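Local coordinates for glucose-6-phosphate 1-dehydrogenase (Kluyveromyces lactis, PDB 7E6I), which catalyses the NADP-dependent oxidation of glucose 6-phosphate to 6-phosphogluconolactone, the first step of the oxidative pentose phosphate pathway, at residues 16-30 with 55-67. Numbering follows the deposited sequence.
Sequences ASGDLSKKKTFPALF and EDLREKVKPFLKK
Lys22 runs from Val61 past Phe64 to Lys60, its carbons packing on apolar side chains and its tip joining a charged group. Its CB packs on Val61 CG1 at 4.0 Å, CG and CD pass CE2 of the Phe64 ring, and CE comes up against Lys60 NZ. Bends at chi3 and chi4 then turn the ammonium back to its own helix, where Lys22 NZ meets Asp19 OD1 at 2.9 Å, nearly along the C-O axis. The two ammonium groups, Lys22 NZ and Lys60 NZ, stay 4.3 Å apart, the first held by Asp19 and the second by Ser17 O. Lys60, with CG anti to its backbone N (chi1 -156°), reaches across to donate this 2.7 Å hydrogen bond from NZ to Ser17 O, in the carbonyl plane. Lys23 lays CG over one face of Phe64, 3.6 Å from Lys23 CG to the ring centroid, while Pro63 CB sits over the rim of the opposite face. Deeper in, Phe26 leans on Val61 and Leu57, and Pro27 CG lies 3.7 Å from Phe64 CB. Phe30 takes Leu65 CD1 over one face and Lys66 O at its edge; a water bridges Pro27 O to Lys66 N. Helix 19-30 crosses helix 55-61 at -80°, and Phe26 and Leu29 also touch strand 10-14. Residues 16-22 probably line the NADP(+) site; through Lys60 and Ser17 O the contact ties helix 55-61 to the glycine-containing turn between strand 10-14 and helix 19-30, as in a Rossmann-type dinucleotide-binding fold.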
loop_
_atom_site.group_PDB
_atom_site.type_symbol
_atom_site.label_atom_id
_atom_site.label_comp_id
_atom_site.label_asym_id
_atom_site.label_seq_id
_atom_site.Cartn_x
_atom_site.Cartn_y
_atom_site.Cartn_z
ATOM N N ALA A 16 18.257 -10.095 -5.735
ATOM C CA ALA A 16 18.986 -9.169 -4.874
ATOM C C ALA A 16 19.678 -8.046 -5.634
ATOM O O ALA A 16 19.976 -7.008 -5.039
ATOM C CB ALA A 16 20.012 -9.934 -4.048
ATOM N N SER A 17 19.943 -8.223 -6.919
ATOM C CA SER A 17 20.653 -7.227 -7.708
ATOM C C SER A 17 19.740 -6.149 -8.277
ATOM O O SER A 17 20.235 -5.158 -8.824
ATOM C CB SER A 17 21.399 -7.922 -8.849
ATOM O OG SER A 17 20.486 -8.685 -9.630
ATOM N N GLY A 18 18.433 -6.314 -8.163
ATOM C CA GLY A 18 17.513 -5.389 -8.779
ATOM C C GLY A 18 17.297 -4.125 -7.977
ATOM O O GLY A 18 17.747 -3.975 -6.841
ATOM N N ASP A 19 16.565 -3.202 -8.598
ATOM C CA ASP A 19 16.364 -1.885 -8.007
ATOM C C ASP A 19 15.605 -1.975 -6.696
ATOM O O ASP A 19 15.988 -1.349 -5.697
ATOM C CB ASP A 19 15.618 -0.984 -8.987
ATOM C CG ASP A 19 16.554 -0.132 -9.803
ATOM O OD1 ASP A 19 17.786 -0.351 -9.704
ATOM O OD2 ASP A 19 16.059 0.752 -10.535
ATOM N N LEU A 20 14.510 -2.738 -6.686
ATOM C CA LEU A 20 13.713 -2.858 -5.473
ATOM C C LEU A 20 14.554 -3.374 -4.315
ATOM O O LEU A 20 14.480 -2.846 -3.199
ATOM C CB LEU A 20 12.526 -3.781 -5.718
ATOM C CG LEU A 20 11.718 -4.020 -4.454
ATOM C CD1 LEU A 20 10.983 -2.743 -4.060
ATOM C CD2 LEU A 20 10.769 -5.176 -4.661
ATOM N N SER A 21 15.386 -4.384 -4.580
ATOM C CA SER A 21 16.202 -4.991 -3.537
ATOM C C SER A 21 17.185 -3.998 -2.948
ATOM O O SER A 21 17.309 -3.886 -1.723
ATOM C CB SER A 21 16.956 -6.197 -4.092
ATOM O OG SER A 21 17.726 -6.785 -3.064
ATOM N N LYS A 22 17.902 -3.264 -3.805
ATOM C CA LYS A 22 19.001 -2.457 -3.290
ATOM C C LYS A 22 18.523 -1.131 -2.722
ATOM O O LYS A 22 19.155 -0.597 -1.804
ATOM C CB LYS A 22 20.062 -2.231 -4.375
ATOM C CG LYS A 22 19.630 -1.395 -5.569
ATOM C CD LYS A 22 20.841 -1.100 -6.480
ATOM C CE LYS A 22 20.476 -1.164 -7.974
ATOM N NZ LYS A 22 20.413 0.194 -8.605
ATOM N N LYS A 23 17.421 -0.591 -3.233
ATOM C CA LYS A 23 16.929 0.697 -2.762
ATOM C C LYS A 23 15.876 0.586 -1.670
ATOM O O LYS A 23 15.619 1.582 -0.984
ATOM C CB LYS A 23 16.339 1.499 -3.921
ATOM C CG LYS A 23 17.346 1.909 -4.970
ATOM C CD LYS A 23 16.743 2.954 -5.891
ATOM C CE LYS A 23 17.357 2.879 -7.271
ATOM N NZ LYS A 23 16.443 3.425 -8.307
ATOM N N LYS A 24 15.254 -0.580 -1.490
ATOM C CA LYS A 24 14.161 -0.679 -0.527
ATOM C C LYS A 24 14.332 -1.842 0.441
ATOM O O LYS A 24 14.279 -1.645 1.661
ATOM C CB LYS A 24 12.822 -0.792 -1.254
ATOM C CG LYS A 24 12.503 0.422 -2.112
ATOM C CD LYS A 24 11.623 1.405 -1.356
ATOM C CE LYS A 24 11.445 2.711 -2.116
ATOM N NZ LYS A 24 10.225 3.432 -1.643
ATOM N N THR A 25 14.535 -3.057 -0.078
ATOM C CA THR A 25 14.574 -4.218 0.807
ATOM C C THR A 25 15.776 -4.158 1.739
ATOM O O THR A 25 15.626 -4.223 2.967
ATOM C CB THR A 25 14.595 -5.513 -0.002
ATOM O OG1 THR A 25 13.730 -5.384 -1.135
ATOM C CG2 THR A 25 14.140 -6.686 0.870
ATOM N N PHE A 26 16.975 -4.025 1.176
ATOM C CA PHE A 26 18.170 -3.978 2.006
ATOM C C PHE A 26 18.198 -2.720 2.869
ATOM O O PHE A 26 18.527 -2.813 4.061
ATOM C CB PHE A 26 19.428 -4.106 1.144
ATOM C CG PHE A 26 19.775 -5.531 0.835
ATOM C CD1 PHE A 26 20.545 -6.276 1.716
ATOM C CD2 PHE A 26 19.266 -6.153 -0.297
ATOM C CE1 PHE A 26 20.842 -7.608 1.448
ATOM C CE2 PHE A 26 19.556 -7.480 -0.571
ATOM C CZ PHE A 26 20.346 -8.206 0.306
ATOM N N PRO A 27 17.854 -1.537 2.341
ATOM C CA PRO A 27 17.756 -0.378 3.242
ATOM C C PRO A 27 16.770 -0.588 4.384
ATOM O O PRO A 27 17.020 -0.120 5.505
ATOM C CB PRO A 27 17.340 0.759 2.300
ATOM C CG PRO A 27 17.907 0.366 0.983
ATOM C CD PRO A 27 17.754 -1.126 0.927
ATOM N N ALA A 28 15.666 -1.304 4.142
ATOM C CA ALA A 28 14.718 -1.559 5.221
ATOM C C ALA A 28 15.300 -2.524 6.242
ATOM O O ALA A 28 15.121 -2.344 7.453
ATOM C CB ALA A 28 13.397 -2.103 4.669
ATOM N N LEU A 29 15.975 -3.573 5.769
ATOM C CA LEU A 29 16.638 -4.489 6.689
ATOM C C LEU A 29 17.637 -3.747 7.559
ATOM O O LEU A 29 17.763 -4.036 8.753
ATOM C CB LEU A 29 17.344 -5.600 5.921
ATOM C CG LEU A 29 16.480 -6.782 5.523
ATOM C CD1 LEU A 29 17.267 -7.720 4.620
ATOM C CD2 LEU A 29 16.024 -7.490 6.765
ATOM N N PHE A 30 18.348 -2.778 6.982
ATOM C CA PHE A 30 19.333 -2.038 7.758
ATOM C C PHE A 30 18.658 -1.171 8.812
ATOM O O PHE A 30 19.069 -1.164 9.978
ATOM C CB PHE A 30 20.202 -1.180 6.845
ATOM C CG PHE A 30 21.062 -0.211 7.593
ATOM C CD1 PHE A 30 21.996 -0.670 8.520
ATOM C CD2 PHE A 30 20.911 1.155 7.408
ATOM C CE1 PHE A 30 22.784 0.220 9.233
ATOM C CE2 PHE A 30 21.689 2.050 8.114
ATOM C CZ PHE A 30 22.633 1.582 9.030
ATOM N N GLU A 55 31.374 -8.495 -1.920
ATOM C CA GLU A 55 31.767 -7.095 -1.991
ATOM C C GLU A 55 30.834 -6.312 -2.904
ATOM O O GLU A 55 30.434 -5.186 -2.579
ATOM C CB GLU A 55 33.216 -6.995 -2.477
ATOM C CG GLU A 55 34.235 -6.758 -1.366
ATOM C CD GLU A 55 33.813 -5.640 -0.420
ATOM O OE1 GLU A 55 33.160 -5.927 0.617
ATOM O OE2 GLU A 55 34.133 -4.467 -0.721
ATOM N N ASP A 56 30.474 -6.894 -4.049
ATOM C CA ASP A 56 29.629 -6.185 -5.001
ATOM C C ASP A 56 28.273 -5.861 -4.390
ATOM O O ASP A 56 27.803 -4.719 -4.462
ATOM C CB ASP A 56 29.462 -7.012 -6.274
ATOM C CG ASP A 56 30.785 -7.344 -6.935
ATOM O OD1 ASP A 56 31.012 -8.540 -7.226
ATOM O OD2 ASP A 56 31.587 -6.414 -7.171
ATOM N N LEU A 57 27.630 -6.857 -3.776
ATOM C CA LEU A 57 26.333 -6.635 -3.148
ATOM C C LEU A 57 26.409 -5.540 -2.089
ATOM O O LEU A 57 25.634 -4.579 -2.116
ATOM C CB LEU A 57 25.819 -7.935 -2.532
ATOM C CG LEU A 57 24.382 -7.840 -2.018
ATOM C CD1 LEU A 57 23.462 -7.358 -3.131
ATOM C CD2 LEU A 57 23.908 -9.166 -1.439
ATOM N N ARG A 58 27.340 -5.683 -1.137
ATOM C CA ARG A 58 27.461 -4.707 -0.058
ATOM C C ARG A 58 27.694 -3.307 -0.603
ATOM O O ARG A 58 27.078 -2.341 -0.137
ATOM C CB ARG A 58 28.594 -5.102 0.888
ATOM C CG ARG A 58 28.368 -6.415 1.602
ATOM C CD ARG A 58 29.666 -7.013 2.077
ATOM N NE ARG A 58 29.478 -8.294 2.752
ATOM C CZ ARG A 58 30.443 -9.195 2.906
ATOM N NH1 ARG A 58 31.654 -8.945 2.427
ATOM N NH2 ARG A 58 30.204 -10.342 3.537
ATOM N N GLU A 59 28.569 -3.176 -1.595
ATOM C CA GLU A 59 28.838 -1.857 -2.145
ATOM C C GLU A 59 27.705 -1.376 -3.028
ATOM O O GLU A 59 27.557 -0.168 -3.219
ATOM C CB GLU A 59 30.154 -1.863 -2.922
ATOM C CG GLU A 59 31.376 -2.160 -2.056
ATOM C CD GLU A 59 31.705 -1.039 -1.072
ATOM O OE1 GLU A 59 31.265 0.114 -1.294
ATOM O OE2 GLU A 59 32.417 -1.310 -0.080
ATOM N N LYS A 60 26.900 -2.289 -3.561
ATOM C CA LYS A 60 25.756 -1.884 -4.368
ATOM C C LYS A 60 24.669 -1.241 -3.507
ATOM O O LYS A 60 23.995 -0.301 -3.944
ATOM C CB LYS A 60 25.210 -3.094 -5.127
ATOM C CG LYS A 60 24.439 -2.776 -6.398
ATOM C CD LYS A 60 23.949 -4.063 -7.067
ATOM C CE LYS A 60 23.851 -3.921 -8.588
ATOM N NZ LYS A 60 22.466 -3.567 -9.037
ATOM N N VAL A 61 24.487 -1.721 -2.279
ATOM C CA VAL A 61 23.339 -1.304 -1.477
ATOM C C VAL A 61 23.709 -0.203 -0.486
ATOM O O VAL A 61 22.853 0.597 -0.094
ATOM C CB VAL A 61 22.710 -2.510 -0.752
ATOM C CG1 VAL A 61 22.581 -3.700 -1.696
ATOM C CG2 VAL A 61 23.521 -2.883 0.458
ATOM N N LYS A 62 24.990 -0.143 -0.090
ATOM C CA LYS A 62 25.528 0.869 0.818
ATOM C C LYS A 62 25.073 2.288 0.475
ATOM O O LYS A 62 24.721 3.047 1.387
ATOM C CB LYS A 62 27.058 0.793 0.834
ATOM C CG LYS A 62 27.732 1.624 1.913
ATOM C CD LYS A 62 29.156 1.134 2.179
ATOM C CE LYS A 62 29.923 2.074 3.114
ATOM N NZ LYS A 62 30.937 1.364 3.963
ATOM N N PRO A 63 25.053 2.700 -0.801
ATOM C CA PRO A 63 24.600 4.068 -1.111
ATOM C C PRO A 63 23.160 4.338 -0.751
ATOM O O PRO A 63 22.729 5.490 -0.854
ATOM C CB PRO A 63 24.808 4.180 -2.626
ATOM C CG PRO A 63 25.849 3.199 -2.923
ATOM C CD PRO A 63 25.610 2.051 -2.002
ATOM N N PHE A 64 22.398 3.330 -0.335
ATOM C CA PHE A 64 20.984 3.515 -0.064
ATOM C C PHE A 64 20.615 3.292 1.387
ATOM O O PHE A 64 19.502 3.663 1.785
ATOM C CB PHE A 64 20.150 2.590 -0.961
ATOM C CG PHE A 64 20.371 2.831 -2.425
ATOM C CD1 PHE A 64 19.817 3.936 -3.048
ATOM C CD2 PHE A 64 21.172 1.977 -3.169
ATOM C CE1 PHE A 64 20.034 4.170 -4.402
ATOM C CE2 PHE A 64 21.389 2.199 -4.511
ATOM C CZ PHE A 64 20.823 3.294 -5.132
ATOM N N LEU A 65 21.507 2.718 2.186
ATOM C CA LEU A 65 21.271 2.640 3.616
ATOM C C LEU A 65 21.129 4.050 4.176
ATOM O O LEU A 65 21.811 4.980 3.738
ATOM C CB LEU A 65 22.413 1.896 4.296
ATOM C CG LEU A 65 22.871 0.579 3.659
ATOM C CD1 LEU A 65 23.724 -0.208 4.646
ATOM C CD2 LEU A 65 21.701 -0.277 3.166
ATOM N N LYS A 66 20.218 4.216 5.123
ATOM C CA LYS A 66 19.901 5.524 5.675
ATOM C C LYS A 66 20.600 5.697 7.016
ATOM O O LYS A 66 20.466 4.845 7.899
ATOM C CB LYS A 66 18.392 5.680 5.842
ATOM C CG LYS A 66 17.777 6.720 4.935
ATOM C CD LYS A 66 17.439 6.128 3.597
ATOM C CE LYS A 66 17.483 7.197 2.519
ATOM N NZ LYS A 66 17.105 6.664 1.180
ATOM N N LYS A 67 21.357 6.787 7.159
ATOM C CA LYS A 67 22.006 7.137 8.422
ATOM C C LYS A 67 21.338 8.384 8.986
ATOM O O LYS A 67 21.754 9.513 8.679
ATOM C CB LYS A 67 23.512 7.370 8.252
ATOM C CG LYS A 67 24.266 6.328 7.440
ATOM C CD LYS A 67 25.131 7.007 6.383
ATOM C CE LYS A 67 26.544 7.292 6.875
ATOM N NZ LYS A 67 27.382 7.926 5.805
HETATM O O HOH W 1 17.924 2.403 5.651
#